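PDB 3C0T: mediator of RNA polymerase II transcription subunit 18 from Schizosaccharomyces pombe, which serves as a component of the Mediator complex, the coactivator that conveys information from gene-specific regulatory proteins to the RNA polymerase II transcription machinery. Local coordinates for residues Leu56-Asn61 with Trp78-Glu83; Trp36-Pro41 with His122-Gln127; Pro29-Glu34 with Asn61-Asp66; Gln51-Leu56 with Glu83-Pro88. All blocks are in the same frame, centred on the assembly; numbering follows the deposited sequence.

Interaction 1 of 4, residues Leu56-Asn61 with Trp78-Glu83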
# COMPACT_ATOMS: atom_id res chain seq x y z
N LEU A 56 -10.86 9.08 -2.43
CA LEU A 56 -9.86 9.68 -1.56
C LEU A 56 -9.37 8.64 -0.57
O LEU A 56 -10.16 8.06 0.18
CB LEU A 56 -10.47 10.87 -0.81
CG LEU A 56 -10.20 12.30 -1.32
CD1 LEU A 56 -9.69 12.29 -2.74
CD2 LEU A 56 -11.47 13.11 -1.20
N ARG A 57 -8.07 8.41 -0.57
CA ARG A 57 -7.45 7.42 0.30
C ARG A 57 -6.62 8.14 1.35
O ARG A 57 -5.57 8.71 1.04
CB ARG A 57 -6.61 6.47 -0.55
CG ARG A 57 -7.45 5.79 -1.62
CD ARG A 57 -6.66 5.15 -2.75
NE ARG A 57 -7.58 4.66 -3.78
CZ ARG A 57 -8.35 3.58 -3.63
NH1 ARG A 57 -8.30 2.88 -2.51
NH2 ARG A 57 -9.22 3.24 -4.58
N LEU A 58 -7.09 8.13 2.59
CA LEU A 58 -6.41 8.82 3.68
C LEU A 58 -5.53 7.89 4.48
O LEU A 58 -5.95 6.82 4.92
CB LEU A 58 -7.44 9.48 4.59
CG LEU A 58 -8.09 10.81 4.16
CD1 LEU A 58 -8.00 11.02 2.67
CD2 LEU A 58 -9.55 10.79 4.59
N CYS A 59 -4.29 8.32 4.69
CA CYS A 59 -3.34 7.51 5.44
C CYS A 59 -2.78 8.24 6.64
O CYS A 59 -2.29 9.36 6.54
CB CYS A 59 -2.19 7.07 4.54
SG CYS A 59 -0.94 6.12 5.43
N SER A 60 -2.87 7.58 7.79
CA SER A 60 -2.34 8.13 9.02
C SER A 60 -1.31 7.16 9.57
O SER A 60 -1.55 5.95 9.63
CB SER A 60 -3.45 8.31 10.04
OG SER A 60 -2.90 8.56 11.32
N ASN A 61 -0.15 7.68 9.94
CA ASN A 61 0.89 6.84 10.51
C ASN A 61 0.54 6.63 11.99
O ASN A 61 0.74 7.52 12.81
CB ASN A 61 2.25 7.52 10.37
CG ASN A 61 3.39 6.70 10.95
OD1 ASN A 61 4.56 7.06 10.84
ND2 ASN A 61 3.05 5.58 11.58
N TRP A 78 -2.87 13.57 8.20
CA TRP A 78 -3.29 12.58 7.22
C TRP A 78 -2.70 12.89 5.86
O TRP A 78 -2.63 14.04 5.46
CB TRP A 78 -4.81 12.56 7.06
CG TRP A 78 -5.57 12.07 8.23
CD1 TRP A 78 -5.98 12.79 9.31
CD2 TRP A 78 -6.03 10.73 8.44
NE1 TRP A 78 -6.67 11.98 10.18
CE2 TRP A 78 -6.72 10.71 9.67
CE3 TRP A 78 -5.93 9.54 7.70
CZ2 TRP A 78 -7.31 9.55 10.19
CZ3 TRP A 78 -6.51 8.39 8.21
CH2 TRP A 78 -7.20 8.41 9.44
N SER A 79 -2.27 11.85 5.16
CA SER A 79 -1.78 12.03 3.81
C SER A 79 -3.00 11.64 3.00
O SER A 79 -3.70 10.67 3.31
CB SER A 79 -0.61 11.10 3.53
OG SER A 79 0.58 11.62 4.09
N MET A 80 -3.29 12.41 1.96
CA MET A 80 -4.45 12.15 1.14
C MET A 80 -4.01 11.72 -0.25
O MET A 80 -3.28 12.43 -0.93
CB MET A 80 -5.30 13.41 1.08
CG MET A 80 -6.70 13.23 0.58
SD MET A 80 -7.68 14.67 1.08
CE MET A 80 -6.91 15.94 0.10
N TYR A 81 -4.46 10.54 -0.67
CA TYR A 81 -4.07 10.03 -1.97
C TYR A 81 -5.17 9.81 -2.99
O TYR A 81 -6.32 9.53 -2.65
CB TYR A 81 -3.34 8.69 -1.82
CG TYR A 81 -2.00 8.74 -1.11
CD1 TYR A 81 -1.92 8.78 0.28
CD2 TYR A 81 -0.81 8.70 -1.84
CE1 TYR A 81 -0.69 8.77 0.93
CE2 TYR A 81 0.43 8.69 -1.20
CZ TYR A 81 0.48 8.72 0.18
OH TYR A 81 1.71 8.70 0.82
N LEU A 82 -4.78 9.95 -4.25
CA LEU A 82 -5.65 9.70 -5.39
C LEU A 82 -4.82 8.74 -6.22
O LEU A 82 -3.79 9.12 -6.79
CB LEU A 82 -5.93 10.99 -6.18
CG LEU A 82 -7.04 11.89 -5.63
CD1 LEU A 82 -7.20 13.09 -6.55
CD2 LEU A 82 -8.36 11.11 -5.55
N GLU A 83 -5.24 7.48 -6.27
CA GLU A 83 -4.50 6.48 -7.03
C GLU A 83 -5.27 6.05 -8.26
O GLU A 83 -6.40 5.57 -8.17
CB GLU A 83 -4.18 5.29 -6.12
CG GLU A 83 -3.60 5.72 -4.77
CD GLU A 83 -3.26 4.56 -3.85
OE1 GLU A 83 -3.95 3.52 -3.91
OE2 GLU A 83 -2.31 4.71 -3.05
O HOH W 1 -7.98 6.81 -5.61
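R57 and Y81 face each other as a hydrogen-bonded antiparallel pair. R57 N gives to Y81 O at 2.9 Å, and Y81 N returns a bond to R57 O at 2.7 Å. C59 and S79 repeat the pattern, with C59 N to S79 O and S79 N to C59 O both at 2.8 Å. L58 and M80 sit between them as a non-hydrogen-bonded pair.

Apolar contacts gather on the face that carries L58, S60, W78 and M80. L58 and M80 run alongside each other in the same direction. M80 CG stands anti to its backbone N (chi1 -165°), which places it 3.3 Å from L58 CD1. S60 CB sits over one face of the W78 six-membered ring, 3.6 Å from its centroid, as a CH-pi contact. L58 CB touches W78 CE3.

Strands 56-61 and 78-83 are neighbours in a curled antiparallel sheet whose pairings close into a barrel. Strand 27-41 flanks the first and strand 95-104 the second.

W78 NE1 also bonds to S73 O. An alanine at W78 would probably open a gap beside L58 and S60 and leave S73 O without this donor.

The R57 chain is extended from CG to NE and runs nearly perpendicular to E83. R57 NE and E83 OE1 make a long salt bridge at 3.8 Å. The oxygen lies well out of the guanidinium plane, and no N-H points at it. A water accepts from both R57 NE and E83 N. R57 NH1 and NH2 bond to the backbone of the chain of another protein, and NH2 also to P52 O.

Interaction 2 of 4, residues Trp36-Pro41 with His122-Gln127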
# COMPACT_ATOMS: atom_id res chain seq x y z
N TRP A 36 -5.62 3.32 7.12
CA TRP A 36 -6.15 3.87 5.88
C TRP A 36 -7.67 3.90 5.90
O TRP A 36 -8.31 2.91 6.28
CB TRP A 36 -5.74 3.01 4.68
CG TRP A 36 -4.30 3.09 4.30
CD1 TRP A 36 -3.26 2.42 4.88
CD2 TRP A 36 -3.73 3.89 3.25
NE1 TRP A 36 -2.09 2.75 4.26
CE2 TRP A 36 -2.34 3.64 3.25
CE3 TRP A 36 -4.26 4.78 2.31
CZ2 TRP A 36 -1.46 4.26 2.35
CZ3 TRP A 36 -3.39 5.40 1.40
CH2 TRP A 36 -2.00 5.13 1.43
N VAL A 37 -8.24 5.03 5.50
CA VAL A 37 -9.69 5.15 5.40
C VAL A 37 -9.93 5.68 3.99
O VAL A 37 -9.30 6.65 3.55
CB VAL A 37 -10.29 6.13 6.47
CG1 VAL A 37 -9.59 5.93 7.80
CG2 VAL A 37 -10.15 7.57 6.01
N VAL A 38 -10.82 5.01 3.26
CA VAL A 38 -11.10 5.41 1.89
C VAL A 38 -12.49 6.02 1.74
O VAL A 38 -13.45 5.52 2.32
CB VAL A 38 -10.96 4.18 0.96
CG1 VAL A 38 -11.19 4.58 -0.49
CG2 VAL A 38 -9.58 3.55 1.13
N TYR A 39 -12.57 7.10 0.97
CA TYR A 39 -13.83 7.80 0.73
C TYR A 39 -14.15 7.85 -0.76
O TYR A 39 -13.28 8.10 -1.59
CB TYR A 39 -13.78 9.24 1.26
CG TYR A 39 -13.92 9.34 2.75
CD1 TYR A 39 -12.84 9.09 3.59
CD2 TYR A 39 -15.15 9.66 3.33
CE1 TYR A 39 -12.97 9.17 4.97
CE2 TYR A 39 -15.29 9.73 4.72
CZ TYR A 39 -14.20 9.49 5.53
OH TYR A 39 -14.33 9.55 6.89
N ARG A 40 -15.42 7.64 -1.09
CA ARG A 40 -15.83 7.66 -2.48
C ARG A 40 -16.81 8.80 -2.69
O ARG A 40 -17.46 9.25 -1.74
CB ARG A 40 -16.52 6.34 -2.83
CG ARG A 40 -17.77 6.13 -2.03
CD ARG A 40 -18.42 4.81 -2.31
NE ARG A 40 -19.65 4.70 -1.53
CZ ARG A 40 -20.47 3.65 -1.57
NH1 ARG A 40 -21.56 3.64 -0.82
NH2 ARG A 40 -20.19 2.61 -2.34
N PRO A 41 -16.93 9.29 -3.94
CA PRO A 41 -17.85 10.39 -4.25
C PRO A 41 -19.27 10.04 -3.81
O PRO A 41 -19.72 8.91 -4.00
CB PRO A 41 -17.71 10.52 -5.76
CG PRO A 41 -16.26 10.15 -5.99
CD PRO A 41 -16.12 8.93 -5.11
N HIS A 122 -14.47 2.22 2.91
CA HIS A 122 -13.88 1.17 3.73
C HIS A 122 -12.59 1.65 4.39
O HIS A 122 -12.09 2.73 4.09
CB HIS A 122 -13.58 -0.07 2.88
CG HIS A 122 -12.70 0.21 1.70
ND1 HIS A 122 -13.11 0.98 0.63
CD2 HIS A 122 -11.43 -0.17 1.43
CE1 HIS A 122 -12.13 1.05 -0.25
NE2 HIS A 122 -11.10 0.37 0.20
N GLU A 123 -12.08 0.84 5.31
CA GLU A 123 -10.85 1.17 6.01
C GLU A 123 -10.08 -0.10 6.34
O GLU A 123 -10.65 -1.19 6.42
CB GLU A 123 -11.15 1.92 7.30
CG GLU A 123 -11.95 1.11 8.32
CD GLU A 123 -12.14 1.85 9.63
OE1 GLU A 123 -12.21 3.10 9.60
OE2 GLU A 123 -12.22 1.20 10.69
N TYR A 124 -8.77 0.05 6.51
CA TYR A 124 -7.93 -1.08 6.86
C TYR A 124 -6.62 -0.59 7.45
O TYR A 124 -6.33 0.61 7.48
CB TYR A 124 -7.65 -1.98 5.64
CG TYR A 124 -7.12 -1.25 4.43
CD1 TYR A 124 -7.98 -0.62 3.55
CD2 TYR A 124 -5.74 -1.16 4.20
CE1 TYR A 124 -7.49 0.10 2.46
CE2 TYR A 124 -5.23 -0.46 3.11
CZ TYR A 124 -6.12 0.17 2.24
OH TYR A 124 -5.64 0.86 1.15
N ILE A 125 -5.84 -1.54 7.93
CA ILE A 125 -4.56 -1.24 8.55
C ILE A 125 -3.45 -1.96 7.81
O ILE A 125 -3.62 -3.10 7.37
CB ILE A 125 -4.59 -1.67 10.04
CG1 ILE A 125 -5.46 -0.69 10.83
CG2 ILE A 125 -3.17 -1.77 10.60
CD1 ILE A 125 -5.68 -1.09 12.28
N ILE A 126 -2.31 -1.29 7.64
CA ILE A 126 -1.17 -1.89 6.98
C ILE A 126 -0.07 -2.09 8.02
O ILE A 126 0.34 -1.16 8.72
CB ILE A 126 -0.59 -1.02 5.83
CG1 ILE A 126 -1.61 -0.88 4.69
CG2 ILE A 126 0.68 -1.66 5.29
CD1 ILE A 126 -2.10 -2.21 4.13
N GLN A 127 0.39 -3.34 8.10
CA GLN A 127 1.44 -3.75 9.01
C GLN A 127 2.58 -4.30 8.16
O GLN A 127 2.36 -5.18 7.32
CB GLN A 127 0.91 -4.87 9.91
CG GLN A 127 1.98 -5.59 10.74
CD GLN A 127 1.52 -6.97 11.21
OE1 GLN A 127 1.71 -7.33 12.36
NE2 GLN A 127 0.93 -7.74 10.31
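W36 lays its CB over one face of the Y124 ring, 3.9 Å from the ring centroid and 17° off the normal. This is a CH-pi contact. Y124 CG takes the crowded position between backbone N and carbonyl carbon (chi1 52°), and from there the ring extends across W36 CB. The W36 five-membered ring is almost parallel to the Y124 ring, with planes at 8°, but the rings are slid apart and barely overlap. Y124 OH lies over a face of the indole, toward its rim. I126 adds CG1 at 3.7 Å from W36 CD1. W36 NE1 bonds to E34 OE1.

Strands 27-41 and 118-133 are antiparallel neighbours in the barrel-like sheet. W36 N gives to Y124 O at 2.8 Å, and Y124 N gives to W36 O at 2.9 Å. V38 N gives to H122 O at 2.7 Å. Between these, V37 and E123 form a non-hydrogen-bonded pair on the other face of the sheet. E123 OE1 makes a salt bridge with R150.

A second CH-pi contact joins V38 and H122. V38 CB stands over a face of the imidazole, 3.9 Å from its centroid and offset toward the rim. V38 CG2 also touches H122 NE2. That nitrogen is hydrogen-bonded to the backbone of the chain of another protein, which also packs on H122. Apolar side chains of that chain lie on Y124 and I126.

Interaction 3 of 4, residues Pro29-Glu34 with Asn61-Asp66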
# COMPACT_ATOMS: atom_id res chain seq x y z
N PRO A 29 15.48 -2.35 7.91
CA PRO A 29 14.14 -1.85 7.59
C PRO A 29 13.61 -0.86 8.62
O PRO A 29 14.25 -0.61 9.64
CB PRO A 29 13.32 -3.12 7.59
CG PRO A 29 13.88 -3.84 8.80
CD PRO A 29 15.39 -3.59 8.71
N LYS A 30 12.45 -0.30 8.33
CA LYS A 30 11.79 0.60 9.26
C LYS A 30 10.38 0.02 9.35
O LYS A 30 9.84 -0.45 8.35
CB LYS A 30 11.77 2.05 8.73
CG LYS A 30 10.62 2.40 7.81
CD LYS A 30 10.69 3.87 7.40
CE LYS A 30 9.55 4.25 6.46
NZ LYS A 30 9.71 5.62 5.89
N THR A 31 9.80 0.02 10.55
CA THR A 31 8.47 -0.54 10.69
C THR A 31 7.45 0.34 10.02
O THR A 31 7.63 1.55 9.90
CB THR A 31 8.06 -0.71 12.17
OG1 THR A 31 7.94 0.58 12.78
CG2 THR A 31 9.09 -1.51 12.92
N ILE A 32 6.37 -0.29 9.58
CA ILE A 32 5.27 0.38 8.93
C ILE A 32 3.98 -0.02 9.66
O ILE A 32 3.70 -1.21 9.82
CB ILE A 32 5.12 -0.08 7.46
CG1 ILE A 32 6.30 0.41 6.61
CG2 ILE A 32 3.77 0.39 6.91
CD1 ILE A 32 6.42 1.92 6.48
N LEU A 33 3.22 0.96 10.12
CA LEU A 33 1.93 0.70 10.74
C LEU A 33 1.06 1.91 10.37
O LEU A 33 1.19 2.98 10.97
CB LEU A 33 2.03 0.56 12.26
CG LEU A 33 0.73 -0.01 12.84
CD1 LEU A 33 0.57 -1.46 12.39
CD2 LEU A 33 0.75 0.05 14.36
N GLU A 34 0.19 1.73 9.38
CA GLU A 34 -0.67 2.81 8.89
C GLU A 34 -2.16 2.49 8.97
O GLU A 34 -2.57 1.34 8.81
CB GLU A 34 -0.32 3.13 7.43
CG GLU A 34 1.17 3.29 7.15
CD GLU A 34 1.51 3.29 5.67
OE1 GLU A 34 0.84 2.58 4.88
OE2 GLU A 34 2.48 3.98 5.28
N ASN A 61 -0.15 7.68 9.94
CA ASN A 61 0.89 6.84 10.51
C ASN A 61 0.54 6.63 11.99
O ASN A 61 0.74 7.52 12.81
CB ASN A 61 2.25 7.52 10.37
CG ASN A 61 3.39 6.70 10.95
OD1 ASN A 61 4.56 7.06 10.84
ND2 ASN A 61 3.05 5.58 11.58
N ILE A 62 0.01 5.47 12.33
CA ILE A 62 -0.37 5.21 13.71
C ILE A 62 0.80 4.71 14.54
O ILE A 62 0.67 4.49 15.74
CB ILE A 62 -1.56 4.23 13.82
CG1 ILE A 62 -1.32 3.00 12.95
CG2 ILE A 62 -2.83 4.95 13.39
CD1 ILE A 62 -2.47 2.01 12.99
N GLU A 63 1.94 4.53 13.89
CA GLU A 63 3.15 4.09 14.57
C GLU A 63 3.53 5.16 15.59
O GLU A 63 4.25 4.88 16.56
CB GLU A 63 4.27 3.88 13.54
CG GLU A 63 5.67 3.74 14.10
CD GLU A 63 5.82 2.56 15.05
OE1 GLU A 63 6.98 2.24 15.40
OE2 GLU A 63 4.80 1.97 15.44
N SER A 64 3.03 6.37 15.37
CA SER A 64 3.30 7.51 16.24
C SER A 64 2.03 7.96 16.97
O SER A 64 1.62 9.12 16.88
CB SER A 64 3.84 8.69 15.42
OG SER A 64 2.87 9.19 14.53
N HIS A 65 1.41 7.03 17.70
CA HIS A 65 0.19 7.31 18.46
C HIS A 65 0.06 6.46 19.71
O HIS A 65 0.65 5.38 19.81
CB HIS A 65 -1.05 7.06 17.59
CG HIS A 65 -1.44 8.22 16.74
ND1 HIS A 65 -1.80 9.45 17.26
CD2 HIS A 65 -1.55 8.34 15.39
CE1 HIS A 65 -2.10 10.27 16.28
NE2 HIS A 65 -1.95 9.63 15.13
N ASP A 66 -0.73 6.96 20.66
CA ASP A 66 -0.99 6.24 21.90
C ASP A 66 -2.25 5.43 21.60
O ASP A 66 -3.30 6.01 21.31
CB ASP A 66 -1.29 7.20 23.05
CG ASP A 66 -0.17 8.19 23.29
OD1 ASP A 66 -0.29 8.99 24.25
OD2 ASP A 66 0.82 8.18 22.53
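L33 O takes two weak backbone bonds from the opposite segment, from I62 N at 3.1 Å and from E63 N at 3.4 Å. Beside them, E34 and N61 form a non-hydrogen-bonded antiparallel pair with CA atoms 4.6 Å apart.

The apolar part of the contact is L33 on I62. L33 CG lies 3.6 Å from I62 CG1, and I62 CD1 follows against L33 CG and CD2. The two side chains cross obliquely. I62 CG1 sits between its own backbone N and carbonyl carbon (chi1 49°), close to L33 O as well as to the leucine branch. An alanine at L33 would take the leucine branch away from I62 CG1 and CD1 and would probably leave a gap on that side.

Strands 27-41 and 56-61 are antiparallel neighbours in the barrel, and segment 61-66 leads from 56-61 into the long loop before strand 78-83. S64 OG reaches back to N61 O at 3.2 Å, a bond within this segment. I62 also packs on W72 and I152, so its side chain is buried although E63 and S64 next to it are exposed.

A polar contact lies nearer the start of strand 27-41. T31 OG1 gives a weak hydrogen bond to E63 OE1 at 3.2 Å. A bend in the E63 side chain (chi2 60°) places CD, which carries OE1, near T31 OG1. E34 turns its carboxylate elsewhere. E34 OE1 meets R139 in a salt bridge.

Interaction 4 of 4, residues Gln51-Leu56 with Glu83-Pro88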
# COMPACT_ATOMS: atom_id res chain seq x y z
N GLN A 51 -15.99 4.46 -9.92
CA GLN A 51 -14.61 4.64 -10.37
C GLN A 51 -13.69 4.92 -9.19
O GLN A 51 -13.47 6.08 -8.82
CB GLN A 51 -14.54 5.78 -11.38
CG GLN A 51 -15.44 5.59 -12.59
CD GLN A 51 -15.07 4.37 -13.43
OE1 GLN A 51 -15.02 3.25 -12.94
NE2 GLN A 51 -14.82 4.60 -14.72
N PRO A 52 -13.12 3.86 -8.59
CA PRO A 52 -12.21 3.98 -7.44
C PRO A 52 -10.97 4.85 -7.62
O PRO A 52 -10.37 5.28 -6.64
CB PRO A 52 -11.87 2.52 -7.12
CG PRO A 52 -12.15 1.79 -8.39
CD PRO A 52 -13.39 2.45 -8.89
N ASP A 53 -10.58 5.13 -8.86
CA ASP A 53 -9.41 5.98 -9.09
C ASP A 53 -9.69 7.43 -8.71
O ASP A 53 -8.80 8.28 -8.76
CB ASP A 53 -8.98 5.93 -10.56
CG ASP A 53 -10.07 6.38 -11.52
OD1 ASP A 53 -9.76 6.57 -12.71
OD2 ASP A 53 -11.23 6.54 -11.09
N SER A 54 -10.94 7.71 -8.32
CA SER A 54 -11.33 9.06 -7.92
C SER A 54 -11.64 9.08 -6.43
O SER A 54 -12.05 10.11 -5.89
CB SER A 54 -12.55 9.52 -8.71
OG SER A 54 -13.71 8.81 -8.32
N TRP A 55 -11.47 7.95 -5.76
CA TRP A 55 -11.73 7.86 -4.32
C TRP A 55 -10.55 8.43 -3.54
O TRP A 55 -9.39 8.29 -3.94
CB TRP A 55 -11.99 6.41 -3.92
CG TRP A 55 -13.20 5.80 -4.59
CD1 TRP A 55 -13.94 6.34 -5.60
CD2 TRP A 55 -13.79 4.53 -4.29
NE1 TRP A 55 -14.96 5.49 -5.95
CE2 TRP A 55 -14.90 4.37 -5.17
CE3 TRP A 55 -13.51 3.51 -3.37
CZ2 TRP A 55 -15.72 3.23 -5.15
CZ3 TRP A 55 -14.32 2.37 -3.35
CH2 TRP A 55 -15.41 2.24 -4.24
N LEU A 56 -10.86 9.08 -2.43
CA LEU A 56 -9.86 9.68 -1.56
C LEU A 56 -9.37 8.64 -0.57
O LEU A 56 -10.16 8.06 0.18
CB LEU A 56 -10.47 10.87 -0.81
CG LEU A 56 -10.20 12.30 -1.32
CD1 LEU A 56 -9.69 12.29 -2.74
CD2 LEU A 56 -11.47 13.11 -1.20
N GLU A 83 -5.24 7.48 -6.27
CA GLU A 83 -4.50 6.48 -7.03
C GLU A 83 -5.27 6.05 -8.26
O GLU A 83 -6.40 5.57 -8.17
CB GLU A 83 -4.18 5.29 -6.12
CG GLU A 83 -3.60 5.72 -4.77
CD GLU A 83 -3.26 4.56 -3.85
OE1 GLU A 83 -3.95 3.52 -3.91
OE2 GLU A 83 -2.31 4.71 -3.05
N GLY A 84 -4.65 6.24 -9.42
CA GLY A 84 -5.28 5.86 -10.67
C GLY A 84 -5.05 4.40 -10.99
O GLY A 84 -4.36 3.69 -10.25
N ASN A 85 -5.63 3.94 -12.09
CA ASN A 85 -5.47 2.56 -12.53
C ASN A 85 -4.11 2.47 -13.21
O ASN A 85 -3.66 3.44 -13.83
CB ASN A 85 -6.58 2.21 -13.52
CG ASN A 85 -7.97 2.40 -12.92
OD1 ASN A 85 -8.93 2.67 -13.65
ND2 ASN A 85 -8.09 2.24 -11.61
N SER A 86 -3.44 1.33 -13.08
CA SER A 86 -2.14 1.17 -13.71
C SER A 86 -2.33 1.10 -15.21
O SER A 86 -3.41 0.77 -15.69
CB SER A 86 -1.44 -0.10 -13.20
OG SER A 86 -2.30 -1.22 -13.31
N GLU A 87 -1.28 1.43 -15.96
CA GLU A 87 -1.35 1.40 -17.41
C GLU A 87 -1.35 -0.02 -17.95
O GLU A 87 -0.66 -0.89 -17.43
CB GLU A 87 -0.18 2.18 -18.00
CG GLU A 87 -0.17 3.65 -17.61
CD GLU A 87 1.11 4.34 -18.03
OE1 GLU A 87 1.29 5.53 -17.69
OE2 GLU A 87 1.94 3.68 -18.70
N PRO A 88 -2.16 -0.28 -18.99
CA PRO A 88 -2.24 -1.62 -19.60
C PRO A 88 -1.16 -1.79 -20.66
O PRO A 88 -0.42 -0.86 -20.95
CB PRO A 88 -3.64 -1.62 -20.20
CG PRO A 88 -3.75 -0.21 -20.70
CD PRO A 88 -3.18 0.61 -19.55
O HOH W 1 -7.98 6.81 -5.61
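D53 meets E83 first through its backbone. D53 CA makes a CA-H...O contact with E83 O at 3.2 Å, with an angle of 145° at the hydrogen. D53 CB follows, 3.5 Å from E83 O and 3.7 Å from G84 CA. The end of the N85 side chain also approaches D53 CB. The D53 and N85 side chains cross at a slant. No direct hydrogen bond joins the two segments.

A water does link them. The water held by R57 and E83 lies 2.6 Å from W55 O and 3.0 Å from P52 O, though it has too few protons for all the acceptors in reach. P52 to S54 form a short 3-10 turn. Q51 O accepts from both S54 N and S54 OG, and W55 N gives to P52 O.

The contact joins two loops at one end of the sheet. Segment 51-56 leads into strand 56-61, and W55 packs on strand 27-41 and on S121 and H122 of strand 118-133. Segment 83-88 leaves strand 78-83 and pairs by backbone bonds with P98 and I96 of strand 95-104.

All four contacts lie on one closed antiparallel barrel: 1 and 2 between its strands, 3 where a strand meets a loop, and 4 in the loops at one end. Strand 56-61 lies between 27-41 and 78-83, and 118-133 flanks 27-41 on its other side, so interactions 1 and 2 are adjacent, with centres about 8 Å apart. They touch through backbone bonds such as L58 N to V37 O. Interaction 3 uses an earlier part of strand 27-41 and shares N61 with interaction 1. Interaction 4 shares L56, E83 and a water with interaction 1. Interactions 3 and 4 have centres about 26 Å apart. In chain order, 29-34 and 36-41 come first and 122-127 last, so the sheet joins distant parts of the sequence.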